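Local coordinates for lipoprotein (PDB 3CX3) that binds zinc as a lipoprotein homologous with ABC-transporter components, probably delivering the metal as the solute-binding part of an uptake system, at residues Lys25-Asp30 with Asp137-Val142; Glu131-Ala136 with Ala156-Ala161; Ser260-Asp265 with Leu269-Glu274. All coordinates share one frame; numbering follows the deposited sequence. Where two conformers were deposited one is given.

Interaction 1. Residues Lys25-Asp30 with Asp137-Val142; sequences KEVSGD and DKLSEV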
loop_
_atom_site.group_PDB
_atom_site.type_symbol
_atom_site.label_atom_id
_atom_site.label_comp_id
_atom_site.label_asym_id
_atom_site.label_seq_id
_atom_site.Cartn_x
_atom_site.Cartn_y
_atom_site.Cartn_z
ATOM N N LYS A 25 -2.907 12.413 -6.308
ATOM C CA LYS A 25 -3.739 13.520 -5.857
ATOM C C LYS A 25 -3.003 14.504 -4.948
ATOM O O LYS A 25 -3.216 15.714 -5.021
ATOM C CB LYS A 25 -4.995 12.985 -5.158
ATOM C CG LYS A 25 -6.216 12.885 -6.058
ATOM C CD LYS A 25 -7.509 12.836 -5.253
ATOM C CE LYS A 25 -8.687 13.409 -6.052
ATOM N NZ LYS A 25 -8.745 14.906 -6.033
ATOM N N GLU A 26 -2.139 13.989 -4.085
ATOM C CA GLU A 26 -1.316 14.854 -3.243
ATOM C C GLU A 26 -0.239 15.566 -4.051
ATOM O O GLU A 26 0.112 16.704 -3.733
ATOM C CB GLU A 26 -0.716 14.087 -2.067
ATOM C CG GLU A 26 -1.282 14.536 -0.735
ATOM C CD GLU A 26 -1.776 13.395 0.136
ATOM O OE1 GLU A 26 -1.141 13.125 1.174
ATOM O OE2 GLU A 26 -2.813 12.783 -0.205
ATOM N N VAL A 27 0.263 14.913 -5.099
ATOM C CA VAL A 27 1.292 15.517 -5.933
ATOM C C VAL A 27 0.710 16.573 -6.871
ATOM O O VAL A 27 1.386 17.545 -7.207
ATOM C CB VAL A 27 2.129 14.456 -6.705
ATOM C CG1 VAL A 27 2.986 15.101 -7.791
ATOM C CG2 VAL A 27 3.026 13.665 -5.730
ATOM N N SER A 28 -0.546 16.381 -7.271
ATOM C CA SER A 28 -1.206 17.266 -8.231
ATOM C C SER A 28 -1.902 18.480 -7.586
ATOM O O SER A 28 -2.095 19.517 -8.238
ATOM C CB SER A 28 -2.200 16.469 -9.084
ATOM O OG SER A 28 -1.523 15.708 -10.072
ATOM N N GLY A 29 -2.263 18.345 -6.310
ATOM C CA GLY A 29 -2.991 19.383 -5.588
ATOM C C GLY A 29 -4.406 19.547 -6.120
ATOM O O GLY A 29 -5.314 18.804 -5.726
ATOM N N ASP A 30 -4.574 20.510 -7.028
ATOM C CA ASP A 30 -5.873 20.839 -7.622
ATOM C C ASP A 30 -5.849 20.810 -9.156
ATOM O O ASP A 30 -6.817 21.202 -9.809
ATOM C CB ASP A 30 -6.340 22.219 -7.129
ATOM C CG ASP A 30 -5.308 23.330 -7.374
ATOM O OD1 ASP A 30 -4.228 23.067 -7.956
ATOM O OD2 ASP A 30 -5.587 24.480 -6.969
ATOM N N ASP A 137 8.363 13.320 -10.594
ATOM C CA ASP A 137 9.303 13.263 -11.725
ATOM C C ASP A 137 8.635 12.871 -13.042
ATOM O O ASP A 137 8.680 13.623 -14.037
ATOM C CB ASP A 137 10.456 12.304 -11.426
ATOM C CG ASP A 137 11.401 12.834 -10.349
ATOM O OD1 ASP A 137 12.449 12.203 -10.104
ATOM O OD2 ASP A 137 11.103 13.890 -9.751
ATOM N N LYS A 138 8.004 11.702 -13.041
ATOM C CA LYS A 138 7.361 11.182 -14.247
ATOM C C LYS A 138 6.229 12.096 -14.669
ATOM O O LYS A 138 6.092 12.410 -15.849
ATOM C CB LYS A 138 6.845 9.751 -14.034
ATOM C CG LYS A 138 7.932 8.711 -13.808
ATOM C CD LYS A 138 7.301 7.367 -13.433
ATOM C CE LYS A 138 8.083 6.163 -13.939
ATOM N NZ LYS A 138 9.538 6.156 -13.568
ATOM N N LEU A 139 5.430 12.533 -13.701
ATOM C CA LEU A 139 4.401 13.543 -13.967
ATOM C C LEU A 139 5.004 14.819 -14.550
ATOM O O LEU A 139 4.448 15.399 -15.496
ATOM C CB LEU A 139 3.563 13.857 -12.728
ATOM C CG LEU A 139 2.125 13.308 -12.713
ATOM C CD1 LEU A 139 2.054 11.869 -13.235
ATOM C CD2 LEU A 139 1.443 13.419 -11.324
ATOM N N SER A 140 6.144 15.254 -14.022
ATOM C CA SER A 140 6.685 16.537 -14.480
ATOM C C SER A 140 7.485 16.449 -15.791
ATOM O O SER A 140 7.755 17.477 -16.419
ATOM C CB SER A 140 7.390 17.317 -13.361
ATOM O OG SER A 140 8.551 16.688 -12.904
ATOM N N GLU A 141 7.835 15.236 -16.227
ATOM C CA GLU A 141 8.324 15.090 -17.608
ATOM C C GLU A 141 7.158 15.014 -18.610
ATOM O O GLU A 141 7.241 15.545 -19.710
ATOM C CB GLU A 141 9.319 13.926 -17.750
ATOM C CG GLU A 141 9.231 13.067 -19.054
ATOM C CD GLU A 141 9.344 13.854 -20.372
ATOM O OE1 GLU A 141 10.161 14.798 -20.485
ATOM O OE2 GLU A 141 8.590 13.521 -21.308
ATOM N N VAL A 142 6.068 14.372 -18.216
ATOM C CA VAL A 142 4.895 14.245 -19.092
ATOM C C VAL A 142 4.134 15.572 -19.293
ATOM O O VAL A 142 3.667 15.875 -20.401
ATOM C CB VAL A 142 3.973 13.099 -18.598
ATOM C CG1 VAL A 142 2.491 13.346 -18.943
ATOM C CG2 VAL A 142 4.473 11.774 -19.151
#
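With OG anti to its carbonyl carbon (chi1 -76°), S28 holds its hydroxyl on the side of helix 18-28 from which L139 of helix 125-142 arrives. L139 has chi1 at -107°, away from a staggered value, and chi2 at 42°; together they carry CD2 across to S28 and V27. CD2 lies 4.0 Å from S28 OG and 4.2 Å from V27 CG1, so one methyl branch makes the whole contact. All three side chains are buried, yet the backbones stay well apart, with V27 CA and L139 CA 8.8 Å from each other, and the two segments bury just 81 Å² between them. The meeting is van der Waals packing: S28 OG has its polar partner in N32 ND2, and the methyl only rests against it. Right after S28 the helix ends. Other elements pack around the contact. Y150 of helix 147-173 touches both V27 and S28, V27 reaches I135 and A136 one turn or so earlier on helix 125-142, and L139 also packs on L88 of strand 86-89.

Interaction 2. Residues Glu131-Ala136 with Ala156-Ala161; sequences EAQIIA and AFIKKA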
loop_
_atom_site.group_PDB
_atom_site.type_symbol
_atom_site.label_atom_id
_atom_site.label_comp_id
_atom_site.label_asym_id
_atom_site.label_seq_id
_atom_site.Cartn_x
_atom_site.Cartn_y
_atom_site.Cartn_z
ATOM N N GLU A 131 8.321 7.219 -3.393
ATOM C CA GLU A 131 7.391 6.877 -4.457
ATOM C C GLU A 131 6.617 8.092 -4.914
ATOM O O GLU A 131 6.253 8.185 -6.089
ATOM C CB GLU A 131 6.440 5.766 -4.016
ATOM C CG GLU A 131 5.890 4.995 -5.189
ATOM C CD GLU A 131 4.913 3.934 -4.787
ATOM O OE1 GLU A 131 5.044 3.386 -3.675
ATOM O OE2 GLU A 131 4.006 3.636 -5.590
ATOM N N ALA A 132 6.371 9.011 -3.976
ATOM C CA ALA A 132 5.838 10.360 -4.248
ATOM C C ALA A 132 6.711 11.124 -5.234
ATOM O O ALA A 132 6.205 11.707 -6.192
ATOM C CB ALA A 132 5.745 11.135 -2.955
ATOM N N GLN A 133 8.024 11.116 -4.970
ATOM C CA GLN A 133 9.051 11.704 -5.848
ATOM C C GLN A 133 8.988 11.184 -7.283
ATOM O O GLN A 133 8.792 11.962 -8.226
ATOM C CB GLN A 133 10.457 11.429 -5.289
ATOM C CG GLN A 133 11.084 12.572 -4.554
ATOM C CD GLN A 133 11.824 13.511 -5.484
ATOM O OE1 GLN A 133 11.206 14.266 -6.223
ATOM N NE2 GLN A 133 13.160 13.456 -5.461
ATOM N N ILE A 134 9.169 9.871 -7.436
ATOM C CA ILE A 134 9.080 9.220 -8.744
ATOM C C ILE A 134 7.840 9.716 -9.466
ATOM O O ILE A 134 7.894 10.050 -10.646
ATOM C CB ILE A 134 9.018 7.681 -8.649
ATOM C CG1 ILE A 134 10.204 7.142 -7.837
ATOM C CG2 ILE A 134 8.990 7.088 -10.054
ATOM C CD1 ILE A 134 10.153 5.646 -7.472
ATOM N N ILE A 135 6.732 9.783 -8.740
ATOM C CA ILE A 135 5.466 10.212 -9.317
ATOM C C ILE A 135 5.613 11.613 -9.887
ATOM O O ILE A 135 5.333 11.840 -11.078
ATOM C CB ILE A 135 4.297 10.109 -8.296
ATOM C CG1 ILE A 135 3.922 8.633 -8.082
ATOM C CG2 ILE A 135 3.104 10.951 -8.740
ATOM C CD1 ILE A 135 2.838 8.371 -7.042
ATOM N N ALA A 136 6.081 12.539 -9.044
ATOM C CA ALA A 136 6.280 13.920 -9.465
ATOM C C ALA A 136 7.206 13.982 -10.670
ATOM O O ALA A 136 6.856 14.587 -11.660
ATOM C CB ALA A 136 6.810 14.771 -8.308
ATOM N N ALA A 156 6.752 18.503 0.254
ATOM C CA ALA A 156 6.063 18.560 1.525
ATOM C C ALA A 156 5.818 17.135 1.969
ATOM O O ALA A 156 6.065 16.790 3.125
ATOM C CB ALA A 156 4.735 19.295 1.388
ATOM N N PHE A 157 5.345 16.303 1.041
ATOM C CA PHE A 157 4.914 14.965 1.388
ATOM C C PHE A 157 6.095 14.262 2.051
ATOM O O PHE A 157 6.023 13.894 3.231
ATOM C CB PHE A 157 4.393 14.234 0.147
ATOM C CG PHE A 157 3.836 12.857 0.414
ATOM C CD1 PHE A 157 2.464 12.670 0.620
ATOM C CD2 PHE A 157 4.671 11.746 0.420
ATOM C CE1 PHE A 157 1.940 11.402 0.837
ATOM C CE2 PHE A 157 4.169 10.465 0.643
ATOM C CZ PHE A 157 2.801 10.283 0.845
ATOM N N ILE A 158 7.199 14.145 1.320
ATOM C CA ILE A 158 8.379 13.460 1.850
ATOM C C ILE A 158 8.793 14.030 3.197
ATOM O O ILE A 158 9.258 13.291 4.047
ATOM C CB ILE A 158 9.583 13.347 0.822
ATOM C CG1 ILE A 158 10.718 14.334 1.117
ATOM C CG2 ILE A 158 9.114 13.422 -0.639
ATOM C CD1 ILE A 158 11.917 13.709 1.852
ATOM N N LYS A 159 8.581 15.331 3.391
ATOM C CA LYS A 159 8.937 16.027 4.637
ATOM C C LYS A 159 8.077 15.593 5.818
ATOM O O LYS A 159 8.591 15.351 6.912
ATOM C CB LYS A 159 8.814 17.536 4.450
ATOM C CG LYS A 159 8.982 18.366 5.721
ATOM C CD LYS A 159 8.054 19.582 5.716
ATOM C CE LYS A 159 6.598 19.198 5.398
ATOM N NZ LYS A 159 5.651 19.945 6.270
ATOM N N LYS A 160 6.768 15.506 5.605
ATOM C CA LYS A 160 5.862 15.095 6.676
ATOM C C LYS A 160 5.862 13.576 6.820
ATOM O O LYS A 160 5.284 13.036 7.761
ATOM C CB LYS A 160 4.441 15.673 6.498
ATOM C CG LYS A 160 3.835 15.545 5.097
ATOM C CD LYS A 160 2.566 16.381 4.949
ATOM C CE LYS A 160 2.286 16.760 3.482
ATOM N NZ LYS A 160 1.916 15.612 2.590
ATOM N N ALA A 161 6.526 12.897 5.891
ATOM C CA ALA A 161 6.784 11.469 6.022
ATOM C C ALA A 161 8.006 11.226 6.897
ATOM O O ALA A 161 7.958 10.398 7.807
ATOM C CB ALA A 161 6.954 10.807 4.647
#
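This is apolar helix-to-helix packing between helix 125-142 and the long helix 147-173, which follow each other in the chain and lie side by side in this zinc-binding protein of the zinc-uptake component A family. The backbones come closest at A132 and I158, whose CA atoms are 7.3 Å apart, and the small side chain of A132 lets the ring of F157 come in close. A132 CB stands 3.6 Å from F157 CD2 and 4.0 Å from F157 CE2, so a single methyl meets the ring obliquely at these two atoms. The ring is brought there by a first torsion that puts CG anti to the backbone N (chi1 -176°), sending it out from helix 147-173 toward its neighbour. Beside this pair the packing is looser: Q133 CG comes to 4.5 Å from I158 CG2, a marginal touch between aliphatic parts at the more open side of the interface. No hydrogen bond crosses between the segments. Each helix looks after its own backbone, as in A136 N to A132 O at 3.0 Å and A161 N to F157 O at 2.9 Å. The 118 Å² buried here is therefore van der Waals packing, mostly apolar. F157 and A132 both also touch M23 of helix 18-28, while Y268 and L269 of helix 268-281 lie against F157 as well. The F157 side chain is thus a meeting point for helices 125-142, 18-28 and 268-281 on the flank of helix 147-173.

Interaction 3. Residues Ser260-Asp265 with Leu269-Glu274; sequences SDPQND and LENLEE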
loop_
_atom_site.group_PDB
_atom_site.type_symbol
_atom_site.label_atom_id
_atom_site.label_comp_id
_atom_site.label_asym_id
_atom_site.label_seq_id
_atom_site.Cartn_x
_atom_site.Cartn_y
_atom_site.Cartn_z
ATOM N N SER A 260 -7.518 -1.019 0.377
ATOM C CA SER A 260 -8.776 -0.313 0.150
ATOM C C SER A 260 -8.587 1.114 0.643
ATOM O O SER A 260 -7.611 1.428 1.343
ATOM C CB SER A 260 -9.907 -0.961 0.949
ATOM O OG SER A 260 -10.066 -2.329 0.609
ATOM N N ASP A 261 -9.511 1.988 0.278
ATOM C CA ASP A 261 -9.532 3.315 0.865
ATOM C C ASP A 261 -10.623 3.395 1.914
ATOM O O ASP A 261 -11.732 2.910 1.689
ATOM C CB ASP A 261 -9.679 4.411 -0.186
ATOM C CG ASP A 261 -10.844 4.188 -1.100
ATOM O OD1 ASP A 261 -10.900 3.113 -1.744
ATOM O OD2 ASP A 261 -11.694 5.103 -1.186
ATOM N N PRO A 262 -10.298 3.988 3.079
ATOM C CA PRO A 262 -11.190 4.069 4.246
ATOM C C PRO A 262 -12.255 5.156 4.093
ATOM O O PRO A 262 -12.950 5.501 5.058
ATOM C CB PRO A 262 -10.225 4.452 5.383
ATOM C CG PRO A 262 -8.810 4.343 4.791
ATOM C CD PRO A 262 -8.989 4.607 3.352
ATOM N N GLN A 263 -12.439 5.603 2.856
ATOM C CA GLN A 263 -12.486 7.034 2.567
ATOM C C GLN A 263 -12.194 8.015 3.707
ATOM O O GLN A 263 -11.035 8.440 3.837
ATOM C CB GLN A 263 -13.589 7.474 1.609
ATOM C CG GLN A 263 -13.018 7.690 0.187
ATOM C CD GLN A 263 -11.478 7.978 0.147
ATOM O OE1 GLN A 263 -10.954 8.807 0.894
ATOM N NE2 GLN A 263 -10.775 7.295 -0.749
ATOM N N ASN A 264 -13.192 8.351 4.528
ATOM C CA ASN A 264 -13.060 9.469 5.465
ATOM C C ASN A 264 -12.563 10.722 4.718
ATOM O O ASN A 264 -12.699 10.806 3.496
ATOM C CB ASN A 264 -12.171 9.102 6.681
ATOM C CG ASN A 264 -10.712 8.767 6.300
ATOM O OD1 ASN A 264 -10.052 9.506 5.560
ATOM N ND2 ASN A 264 -10.210 7.652 6.823
ATOM N N ASP A 265 -12.001 11.689 5.433
ATOM C CA ASP A 265 -11.373 12.839 4.789
ATOM C C ASP A 265 -9.865 12.633 4.683
ATOM O O ASP A 265 -9.258 12.940 3.651
ATOM C CB ASP A 265 -11.668 14.131 5.560
ATOM C CG ASP A 265 -13.145 14.514 5.530
ATOM O OD1 ASP A 265 -13.933 13.935 6.321
ATOM O OD2 ASP A 265 -13.511 15.403 4.718
ATOM N N LEU A 269 -0.813 10.137 4.484
ATOM C CA LEU A 269 0.049 10.065 5.650
ATOM C C LEU A 269 -0.717 10.094 6.974
ATOM O O LEU A 269 -0.309 9.452 7.951
ATOM C CB LEU A 269 1.105 11.159 5.595
ATOM C CG LEU A 269 2.239 10.820 4.623
ATOM C CD1 LEU A 269 3.236 11.962 4.527
ATOM C CD2 LEU A 269 2.943 9.512 5.013
ATOM N N GLU A 270 -1.832 10.815 6.989
ATOM C CA GLU A 270 -2.754 10.818 8.114
ATOM C C GLU A 270 -3.340 9.426 8.398
ATOM O O GLU A 270 -3.473 9.054 9.568
ATOM C CB GLU A 270 -3.849 11.864 7.899
ATOM C CG GLU A 270 -3.320 13.285 8.050
ATOM C CD GLU A 270 -4.351 14.370 7.826
ATOM O OE1 GLU A 270 -3.997 15.540 8.079
ATOM O OE2 GLU A 270 -5.496 14.078 7.403
ATOM N N ASN A 271 -3.671 8.664 7.345
ATOM C CA ASN A 271 -4.125 7.264 7.485
ATOM C C ASN A 271 -3.006 6.272 7.843
ATOM O O ASN A 271 -3.218 5.328 8.636
ATOM C CB ASN A 271 -4.816 6.763 6.209
ATOM C CG ASN A 271 -6.235 7.273 6.052
ATOM O OD1 ASN A 271 -7.131 6.955 6.842
ATOM N ND2 ASN A 271 -6.457 8.031 4.990
ATOM N N LEU A 272 -1.834 6.459 7.226
ATOM C CA LEU A 272 -0.649 5.692 7.597
ATOM C C LEU A 272 -0.385 5.887 9.087
ATOM O O LEU A 272 -0.326 4.914 9.847
ATOM C CB LEU A 272 0.564 6.097 6.745
ATOM C CG LEU A 272 1.915 5.376 6.876
ATOM C CD1 LEU A 272 1.828 3.852 6.829
ATOM C CD2 LEU A 272 2.832 5.859 5.796
ATOM N N GLU A 273 -0.282 7.151 9.498
ATOM C CA GLU A 273 -0.061 7.492 10.887
ATOM C C GLU A 273 -1.109 6.888 11.807
ATOM O O GLU A 273 -0.764 6.401 12.898
ATOM C CB GLU A 273 -0.009 9.011 11.082
ATOM C CG GLU A 273 -0.132 9.457 12.534
ATOM C CD GLU A 273 0.594 10.766 12.836
ATOM O OE1 GLU A 273 0.965 10.985 14.017
ATOM O OE2 GLU A 273 0.800 11.571 11.908
ATOM N N GLU A 274 -2.380 6.928 11.401
ATOM C CA GLU A 274 -3.449 6.413 12.267
ATOM C C GLU A 274 -3.260 4.921 12.586
ATOM O O GLU A 274 -3.414 4.493 13.723
ATOM C CB GLU A 274 -4.829 6.663 11.677
ATOM C CG GLU A 274 -5.902 5.862 12.394
ATOM C CD GLU A 274 -7.301 6.226 11.983
ATOM O OE1 GLU A 274 -8.112 6.521 12.894
ATOM O OE2 GLU A 274 -7.591 6.219 10.761
#
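The loop that leads from strand 252-254 into helix 268-281 folds back onto the first turns of that helix, and N271 is the helix residue that receives it. N264 ND2 gives a hydrogen bond to N271 OD1, 3.2 Å long and fairly straight at 162°. The donor lies in the carbonyl plane of N271 and on a lone pair, with a C=O...N angle of 130°, and the two amides are nearly coplanar, their planes 23° apart. The setting of the N264 amide, and with it this finer geometry, is less certain, because its OD1 is modelled too close to Q263 O. The side chains approach from opposite directions: N271 sets its amide toward the loop with CG anti to the carbonyl carbon, whereas N264 reaches back from a residue of positive phi. P262 CG packs against the same oxygen, a van der Waals contact 3.7 Å from N271 OD1. N271 ND2 has weak hydrogen bonds to T267 O and Y18 OH. The same loop carries on from E259, a zinc ligand, and the side chain of P262 is about 14 Å from the zinc ion. Because N271 is buried while N264 is exposed, the bond joins an inner amide to an outer one. With its oxygen accepting the N-H of N264 and weak bonds at its nitrogen, the N271 amide would be favoured in this orientation; N264 and P262 alone join the two segments.

Overall arrangement
Interactions 1 and 2 both use helix 125-142 and share van der Waals packing without a hydrogen bond across, but interaction 1 is wholly buried, where helix 18-28 ends, while interaction 2 is partly open along the long helix. They touch directly: V27 CG1 lies 3.9 Å from A136 CB, so the two contacts pack on each other. Interaction 3 differs in being polar, an amide-to-amide bond between a loop and a helix, with a partner at the surface. It meets interaction 2 through L269, whose CD1 packs on F157 and K160, and stays about 4 Å at nearest atoms from interaction 1 without touching it. It also involves neighbouring parts of the chain.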